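Local coordinates for extracellular solute-binding protein, family 1 (Bifidobacterium longum subsp. infantis, PDB 6FTH), which probably binds human milk oligosaccharides outside the cell and delivers them to an ABC transporter, at residues 103-113 and 134-142; 213-222 and 248-258. All coordinates share one frame; numbering follows the deposited sequence.

Interaction 1: 103-113 and 134-142; sequences FEDLSKDLDKM and EGHMYALPS
The Tyr138 ring meets the backbone of Phe103, Glu104 and Asp105 obliquely, its CD1 lying 3.4 Å from Glu104 O and its CE1 3.8 Å from Asp105 CB. The His136 ring and the Asp105 carboxylate stand nearly crosswise, their planes 70° apart, with Asp105 OD2 3.1 Å from His136 ND1. Above the plane of this carboxylate, Met137 N gives Asp105 OD1 an almost straight bond (3.0 Å, 173°). The Ser107 hydroxyl approaches the same oxygen from its syn side but tilted out of the carboxylate plane, with OG to Asp105 OD1 at 2.6 Å, and Ser107 N, also out of plane, closes an Asx turn. The other oxygen carries a salt bridge, Lys108 NZ to Asp105 OD2 at 3.0 Å. Three donors on OD1 and an ammonium on OD2 would be expected to stabilise the charged carboxylate and fix its rotation; aspartate is short enough to bond both its own turn and the segment opposite. With an alanine at Asp105, Met137 N and Ser107 would probably lose their shared acceptor and Lys108 its counter-charge, leaving the turn less firmly tied to 134-142. The backbone adds Leu106 N to Met137 O at 2.7 Å. Next to these bonds the contact turns apolar: Met137, extended with CG anti to its backbone N (chi1 176°) and bent only at its last torsion, lays its CE against Leu106 and Leu110, while Leu106 CD1 meets Leu140 CD2 at 3.9 Å. A water bridges Glu104 O and Tyr138 O. Outside the pair, Glu104 pairs its backbone with Leu343 and its carboxylate with Lys350, Leu140 pairs with strand 339-343, Met137 rests on Thr130 and Met113 on Ala357, so the contact lies against strand 339-343 and touches helices 124-130 and 350-360.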
# COMPACT_ATOMS: atom_id res chain seq x y z
N PHE A 103 22.65 -8.81 -10.46
CA PHE A 103 21.59 -9.74 -10.08
C PHE A 103 21.33 -10.79 -11.15
O PHE A 103 21.35 -10.51 -12.35
CB PHE A 103 20.28 -8.97 -9.78
CG PHE A 103 20.39 -8.05 -8.60
CD1 PHE A 103 20.43 -8.56 -7.32
CD2 PHE A 103 20.49 -6.69 -8.77
CE1 PHE A 103 20.55 -7.73 -6.21
CE2 PHE A 103 20.60 -5.85 -7.68
CZ PHE A 103 20.63 -6.38 -6.39
N GLU A 104 21.05 -12.00 -10.69
CA GLU A 104 20.64 -13.08 -11.58
C GLU A 104 19.28 -12.78 -12.18
O GLU A 104 18.35 -12.36 -11.48
CB GLU A 104 20.55 -14.37 -10.76
CG GLU A 104 20.05 -15.59 -11.53
CD GLU A 104 21.19 -16.41 -12.09
OE1 GLU A 104 22.34 -15.91 -12.10
OE2 GLU A 104 20.93 -17.55 -12.51
N ASP A 105 19.14 -13.03 -13.48
CA ASP A 105 17.84 -12.95 -14.15
C ASP A 105 17.11 -14.25 -13.84
O ASP A 105 17.35 -15.29 -14.46
CB ASP A 105 18.04 -12.77 -15.65
CG ASP A 105 16.72 -12.75 -16.44
OD1 ASP A 105 15.62 -12.85 -15.85
OD2 ASP A 105 16.80 -12.67 -17.68
N LEU A 106 16.21 -14.19 -12.85
CA LEU A 106 15.50 -15.36 -12.38
C LEU A 106 14.49 -15.90 -13.39
O LEU A 106 14.05 -17.04 -13.24
CB LEU A 106 14.78 -15.02 -11.07
CG LEU A 106 15.71 -14.62 -9.93
CD1 LEU A 106 14.94 -13.92 -8.81
CD2 LEU A 106 16.42 -15.87 -9.39
N SER A 107 14.12 -15.12 -14.41
CA SER A 107 13.23 -15.66 -15.43
C SER A 107 13.84 -16.86 -16.15
O SER A 107 13.10 -17.68 -16.69
CB SER A 107 12.90 -14.59 -16.47
OG SER A 107 14.01 -14.33 -17.31
N LYS A 108 15.18 -16.97 -16.17
CA LYS A 108 15.87 -18.09 -16.79
C LYS A 108 15.97 -19.30 -15.87
O LYS A 108 16.41 -20.36 -16.32
CB LYS A 108 17.31 -17.69 -17.17
CG LYS A 108 17.42 -16.51 -18.14
CD LYS A 108 16.73 -16.82 -19.46
CE LYS A 108 16.95 -15.70 -20.48
NZ LYS A 108 16.31 -14.42 -20.05
N ASP A 109 15.57 -19.15 -14.60
CA ASP A 109 15.78 -20.17 -13.57
C ASP A 109 14.47 -20.78 -13.08
O ASP A 109 14.47 -21.49 -12.07
CB ASP A 109 16.52 -19.56 -12.38
CG ASP A 109 17.93 -19.13 -12.71
OD1 ASP A 109 18.53 -19.74 -13.62
OD2 ASP A 109 18.44 -18.18 -12.07
N LEU A 110 13.35 -20.53 -13.76
CA LEU A 110 12.07 -20.92 -13.20
C LEU A 110 11.90 -22.44 -13.10
O LEU A 110 11.12 -22.91 -12.27
CB LEU A 110 10.92 -20.27 -13.97
CG LEU A 110 10.67 -18.81 -13.58
CD1 LEU A 110 9.77 -18.14 -14.61
CD2 LEU A 110 10.04 -18.73 -12.20
N ASP A 111 12.61 -23.22 -13.91
CA ASP A 111 12.44 -24.66 -13.80
C ASP A 111 13.02 -25.21 -12.51
O ASP A 111 12.63 -26.30 -12.07
CB ASP A 111 13.03 -25.37 -15.02
CG ASP A 111 12.20 -25.16 -16.28
OD1 ASP A 111 10.98 -24.86 -16.18
OD2 ASP A 111 12.78 -25.29 -17.38
N LYS A 112 13.95 -24.49 -11.89
CA LYS A 112 14.44 -24.85 -10.56
C LYS A 112 13.56 -24.31 -9.45
O LYS A 112 13.86 -24.55 -8.27
CB LYS A 112 15.89 -24.38 -10.37
CG LYS A 112 16.85 -24.99 -11.39
CD LYS A 112 18.30 -24.70 -11.06
CE LYS A 112 19.18 -24.93 -12.27
NZ LYS A 112 18.72 -26.11 -13.06
N MET A 113 12.48 -23.60 -9.79
CA MET A 113 11.57 -23.03 -8.79
C MET A 113 10.13 -23.37 -9.13
O MET A 113 9.30 -22.49 -9.38
CB MET A 113 11.76 -21.52 -8.71
CG MET A 113 13.16 -21.12 -8.27
SD MET A 113 13.37 -19.33 -8.11
CE MET A 113 13.26 -18.78 -9.81
N GLU A 134 11.16 -6.62 -21.67
CA GLU A 134 12.13 -7.51 -22.30
C GLU A 134 12.16 -8.89 -21.66
O GLU A 134 12.84 -9.79 -22.18
CB GLU A 134 13.53 -6.89 -22.28
CG GLU A 134 13.85 -6.02 -23.50
CD GLU A 134 13.63 -6.75 -24.83
OE1 GLU A 134 12.51 -6.67 -25.37
OE2 GLU A 134 14.57 -7.43 -25.30
N GLY A 135 11.44 -9.09 -20.56
CA GLY A 135 11.27 -10.41 -20.00
C GLY A 135 12.22 -10.74 -18.87
O GLY A 135 12.14 -11.85 -18.33
N HIS A 136 13.10 -9.82 -18.48
CA HIS A 136 13.98 -10.09 -17.36
C HIS A 136 13.23 -9.91 -16.05
O HIS A 136 12.34 -9.07 -15.93
CB HIS A 136 15.20 -9.17 -17.37
CG HIS A 136 15.97 -9.20 -18.65
ND1 HIS A 136 15.98 -10.30 -19.48
CD2 HIS A 136 16.74 -8.26 -19.25
CE1 HIS A 136 16.73 -10.04 -20.54
NE2 HIS A 136 17.20 -8.81 -20.42
N MET A 137 13.59 -10.73 -15.06
CA MET A 137 13.01 -10.64 -13.73
C MET A 137 14.14 -10.81 -12.72
O MET A 137 14.70 -11.91 -12.59
CB MET A 137 11.95 -11.72 -13.52
CG MET A 137 11.37 -11.74 -12.12
SD MET A 137 10.10 -13.01 -11.95
CE MET A 137 11.07 -14.53 -12.15
N TYR A 138 14.44 -9.75 -12.00
CA TYR A 138 15.52 -9.76 -11.02
C TYR A 138 15.03 -9.82 -9.58
O TYR A 138 15.85 -9.87 -8.65
CB TYR A 138 16.41 -8.53 -11.19
CG TYR A 138 16.99 -8.45 -12.58
CD1 TYR A 138 18.02 -9.29 -12.96
CD2 TYR A 138 16.49 -7.54 -13.51
CE1 TYR A 138 18.55 -9.25 -14.23
CE2 TYR A 138 17.02 -7.48 -14.79
CZ TYR A 138 18.05 -8.34 -15.14
OH TYR A 138 18.58 -8.29 -16.41
N ALA A 139 13.72 -9.82 -9.38
CA ALA A 139 13.13 -9.88 -8.05
C ALA A 139 11.90 -10.77 -8.13
O ALA A 139 11.22 -10.79 -9.16
CB ALA A 139 12.70 -8.50 -7.57
N LEU A 140 11.66 -11.52 -7.07
CA LEU A 140 10.39 -12.22 -6.97
C LEU A 140 9.41 -11.42 -6.14
O LEU A 140 9.80 -10.77 -5.16
CB LEU A 140 10.54 -13.59 -6.29
CG LEU A 140 11.52 -14.58 -6.93
CD1 LEU A 140 11.52 -15.91 -6.20
CD2 LEU A 140 11.18 -14.80 -8.40
N PRO A 141 8.13 -11.44 -6.50
CA PRO A 141 7.11 -10.82 -5.66
C PRO A 141 6.64 -11.77 -4.56
O PRO A 141 7.00 -12.94 -4.53
CB PRO A 141 5.98 -10.57 -6.66
CG PRO A 141 6.08 -11.74 -7.59
CD PRO A 141 7.54 -12.08 -7.69
N SER A 142 5.81 -11.23 -3.67
CA SER A 142 5.06 -12.05 -2.71
C SER A 142 3.57 -11.78 -2.87
O SER A 142 3.16 -10.77 -3.44
CB SER A 142 5.45 -11.68 -1.27
OG SER A 142 5.22 -10.28 -1.03
O HOH W 1 17.81 -11.82 -8.80

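Interaction 2: 213-222 and 248-258; sequences PMLLLNSTGI and SDEYKQVIKYY
Tyr258 OH donates to Pro213 O across 2.7 Å, and the carbonyl oxygen lies at the edge of the phenol, in the ring plane. The same oxygen takes Leu216 N, closing the first 3-10 turn, a place that suits proline because its nitrogen has no hydrogen to offer. Leu216 then packs tightly on the phenol, CD1 to Tyr258 CZ 3.4 Å, and its CB meets Val254 CG1. Met214 bends at chi2 (-49°), which brings its SD to 3.7 Å from Val254 CG1 and into an oblique Met-aromatic contact, 4.9 Å from the Tyr251 ring centroid. Leu217 CD2 comes to the edge of that ring. Farther along, Thr220 OG1 lies 3.2 Å from Glu250 CG while donating to Leu217 O in the carbonyl plane, and Ile222 CD1 crosses the Glu250 chain, 3.5 Å from its CB. A water joins Thr220 O to Glu250 OE2.

In the second shell, Ser248 caps helix 249-263 through Tyr251 N and also bonds Phe245 O. Tyr251 OH is tied to Thr478 of helix 457-484, and Tyr257 stacks on Trp173 and bonds its carbonyl. Trp173 further touches Val254 and Thr220. The chemistry is thus that of a largely hydrophobic seam that turns polar and hydrated at the Thr220-Glu250 end: flexible methionine and branched aliphatics fill it, and the tyrosines add ring surface while each phenol oxygen has a hydrogen-bond partner.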
# COMPACT_ATOMS: atom_id res chain seq x y z
N PRO A 213 -5.92 12.74 2.00
CA PRO A 213 -7.16 13.48 1.73
C PRO A 213 -7.52 13.46 0.26
O PRO A 213 -8.69 13.63 -0.09
CB PRO A 213 -6.85 14.92 2.21
CG PRO A 213 -5.33 15.00 2.32
CD PRO A 213 -4.89 13.58 2.64
N MET A 214 -6.53 13.26 -0.62
CA MET A 214 -6.85 13.27 -2.05
C MET A 214 -7.55 12.01 -2.50
O MET A 214 -7.84 11.86 -3.69
CB MET A 214 -5.60 13.54 -2.89
CG MET A 214 -5.01 14.91 -2.64
SD MET A 214 -6.29 16.16 -2.74
CE MET A 214 -5.46 17.63 -2.11
N LEU A 215 -7.87 11.11 -1.59
CA LEU A 215 -8.81 10.06 -1.93
C LEU A 215 -10.16 10.63 -2.39
O LEU A 215 -10.92 9.91 -3.04
CB LEU A 215 -8.98 9.13 -0.75
CG LEU A 215 -7.82 8.19 -0.47
CD1 LEU A 215 -7.96 7.60 0.91
CD2 LEU A 215 -7.74 7.07 -1.53
N LEU A 216 -10.47 11.90 -2.08
CA LEU A 216 -11.68 12.52 -2.62
C LEU A 216 -11.62 12.72 -4.14
O LEU A 216 -12.65 13.02 -4.74
CB LEU A 216 -12.00 13.85 -1.92
CG LEU A 216 -12.58 13.72 -0.51
CD1 LEU A 216 -13.07 15.08 -0.06
CD2 LEU A 216 -13.71 12.72 -0.43
N LEU A 217 -10.46 12.52 -4.77
CA LEU A 217 -10.45 12.51 -6.24
C LEU A 217 -11.38 11.45 -6.79
O LEU A 217 -11.96 11.62 -7.87
CB LEU A 217 -9.04 12.27 -6.77
CG LEU A 217 -8.09 13.46 -6.70
CD1 LEU A 217 -6.63 13.05 -6.83
CD2 LEU A 217 -8.46 14.46 -7.80
N ASN A 218 -11.58 10.35 -6.05
CA ASN A 218 -12.49 9.31 -6.53
C ASN A 218 -13.92 9.83 -6.66
O ASN A 218 -14.68 9.36 -7.53
CB ASN A 218 -12.42 8.12 -5.57
CG ASN A 218 -11.09 7.38 -5.66
OD1 ASN A 218 -10.76 6.73 -6.67
ND2 ASN A 218 -10.29 7.49 -4.60
N SER A 219 -14.29 10.81 -5.82
CA SER A 219 -15.60 11.47 -5.91
C SER A 219 -15.81 12.10 -7.27
O SER A 219 -16.97 12.27 -7.68
CB SER A 219 -15.71 12.61 -4.90
OG SER A 219 -15.60 12.14 -3.58
N THR A 220 -14.74 12.51 -7.92
CA THR A 220 -14.81 13.25 -9.18
C THR A 220 -14.75 12.35 -10.39
O THR A 220 -14.87 12.86 -11.52
CB THR A 220 -13.68 14.29 -9.28
OG1 THR A 220 -12.42 13.66 -9.57
CG2 THR A 220 -13.55 15.10 -8.01
N GLY A 221 -14.58 11.05 -10.21
CA GLY A 221 -14.48 10.12 -11.31
C GLY A 221 -13.07 9.79 -11.74
O GLY A 221 -12.90 9.14 -12.78
N ILE A 222 -12.05 10.21 -10.99
CA ILE A 222 -10.65 9.85 -11.22
C ILE A 222 -10.29 8.74 -10.25
O ILE A 222 -10.39 8.91 -9.03
CB ILE A 222 -9.71 11.05 -11.08
CG1 ILE A 222 -9.94 12.04 -12.24
CG2 ILE A 222 -8.23 10.61 -11.05
CD1 ILE A 222 -9.18 13.35 -12.10
N SER A 248 -5.62 19.11 -13.06
CA SER A 248 -6.99 18.84 -13.48
C SER A 248 -7.98 19.72 -12.73
O SER A 248 -7.76 20.07 -11.57
CB SER A 248 -7.35 17.38 -13.25
OG SER A 248 -7.40 17.07 -11.87
N ASP A 249 -9.09 20.03 -13.39
CA ASP A 249 -10.20 20.70 -12.71
C ASP A 249 -10.67 19.87 -11.51
O ASP A 249 -11.06 20.43 -10.48
CB ASP A 249 -11.34 20.92 -13.69
CG ASP A 249 -10.99 21.92 -14.80
OD1 ASP A 249 -10.17 22.84 -14.56
OD2 ASP A 249 -11.56 21.78 -15.91
N GLU A 250 -10.60 18.55 -11.61
CA GLU A 250 -11.01 17.69 -10.51
C GLU A 250 -10.19 17.95 -9.25
O GLU A 250 -10.74 18.05 -8.14
CB GLU A 250 -10.86 16.23 -10.92
CG GLU A 250 -11.87 15.77 -11.94
CD GLU A 250 -11.45 15.94 -13.41
OE1 GLU A 250 -10.56 16.76 -13.74
OE2 GLU A 250 -12.02 15.23 -14.26
N TYR A 251 -8.86 18.03 -9.39
CA TYR A 251 -7.98 18.32 -8.26
C TYR A 251 -8.29 19.71 -7.70
O TYR A 251 -8.37 19.90 -6.48
CB TYR A 251 -6.52 18.22 -8.73
CG TYR A 251 -5.43 18.24 -7.67
CD1 TYR A 251 -5.31 17.20 -6.76
CD2 TYR A 251 -4.50 19.26 -7.62
CE1 TYR A 251 -4.31 17.20 -5.80
CE2 TYR A 251 -3.49 19.26 -6.67
CZ TYR A 251 -3.40 18.23 -5.76
OH TYR A 251 -2.43 18.20 -4.81
N LYS A 252 -8.45 20.69 -8.58
CA LYS A 252 -8.84 22.02 -8.13
C LYS A 252 -10.13 21.98 -7.30
O LYS A 252 -10.22 22.63 -6.25
CB LYS A 252 -9.02 22.94 -9.34
CG LYS A 252 -9.44 24.38 -8.96
CD LYS A 252 -9.20 25.46 -10.03
CE LYS A 252 -9.68 25.08 -11.40
NZ LYS A 252 -9.49 26.24 -12.34
N GLN A 253 -11.14 21.24 -7.76
CA GLN A 253 -12.41 21.18 -7.05
C GLN A 253 -12.28 20.50 -5.69
O GLN A 253 -12.92 20.93 -4.73
CB GLN A 253 -13.46 20.50 -7.93
CG GLN A 253 -13.84 21.33 -9.18
CD GLN A 253 -14.02 22.82 -8.87
OE1 GLN A 253 -14.71 23.19 -7.91
NE2 GLN A 253 -13.38 23.69 -9.66
N VAL A 254 -11.47 19.44 -5.61
CA VAL A 254 -11.22 18.81 -4.31
C VAL A 254 -10.60 19.81 -3.35
O VAL A 254 -10.99 19.90 -2.17
CB VAL A 254 -10.31 17.58 -4.48
CG1 VAL A 254 -9.84 17.09 -3.12
CG2 VAL A 254 -11.06 16.49 -5.20
N ILE A 255 -9.60 20.56 -3.82
CA ILE A 255 -8.95 21.55 -2.97
C ILE A 255 -9.95 22.60 -2.49
O ILE A 255 -9.97 22.97 -1.31
CB ILE A 255 -7.75 22.17 -3.71
CG1 ILE A 255 -6.62 21.14 -3.83
CG2 ILE A 255 -7.27 23.40 -2.95
CD1 ILE A 255 -5.50 21.53 -4.78
N LYS A 256 -10.80 23.09 -3.39
CA LYS A 256 -11.77 24.11 -3.00
C LYS A 256 -12.76 23.57 -1.98
O LYS A 256 -13.15 24.28 -1.05
CB LYS A 256 -12.48 24.65 -4.24
CG LYS A 256 -11.58 25.54 -5.09
CD LYS A 256 -12.34 26.15 -6.26
CE LYS A 256 -13.12 27.39 -5.85
NZ LYS A 256 -13.66 28.11 -7.03
N TYR A 257 -13.18 22.31 -2.15
CA TYR A 257 -14.10 21.69 -1.19
C TYR A 257 -13.45 21.60 0.18
O TYR A 257 -14.06 21.97 1.19
CB TYR A 257 -14.54 20.32 -1.70
CG TYR A 257 -15.54 19.59 -0.81
CD1 TYR A 257 -16.82 20.07 -0.64
CD2 TYR A 257 -15.20 18.41 -0.19
CE1 TYR A 257 -17.73 19.41 0.16
CE2 TYR A 257 -16.10 17.74 0.59
CZ TYR A 257 -17.36 18.23 0.74
OH TYR A 257 -18.26 17.55 1.54
N TYR A 258 -12.21 21.10 0.22
CA TYR A 258 -11.50 21.04 1.50
C TYR A 258 -11.34 22.42 2.11
O TYR A 258 -11.47 22.58 3.33
CB TYR A 258 -10.14 20.37 1.37
CG TYR A 258 -10.20 18.85 1.47
CD1 TYR A 258 -10.80 18.22 2.56
CD2 TYR A 258 -9.67 18.05 0.46
CE1 TYR A 258 -10.84 16.83 2.65
CE2 TYR A 258 -9.72 16.67 0.55
CZ TYR A 258 -10.30 16.06 1.64
OH TYR A 258 -10.33 14.70 1.74
O HOH W 2 -13.35 12.87 -13.82

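Overall arrangement
From the N terminus, interaction 1 comes first: 134-142 returns to 103-113 after twenty intervening residues, mostly helical (helices 114-122 and 124-130), and leads into strand 140-143. The chain then runs through helix 173-185 before interaction 2 closes its own loop of twenty-five residues, which carries strands 235-238 and 241-244. The two loops follow in series and neither nest nor cross. Their centres lie about 40 Å apart, on opposite sides of the chain's centre. Interaction 1 is anchored beside strand 339-343, interaction 2 among helices 173-185, 457-484 and 487-500, a separation consistent with the two lobes of solute-binding proteins.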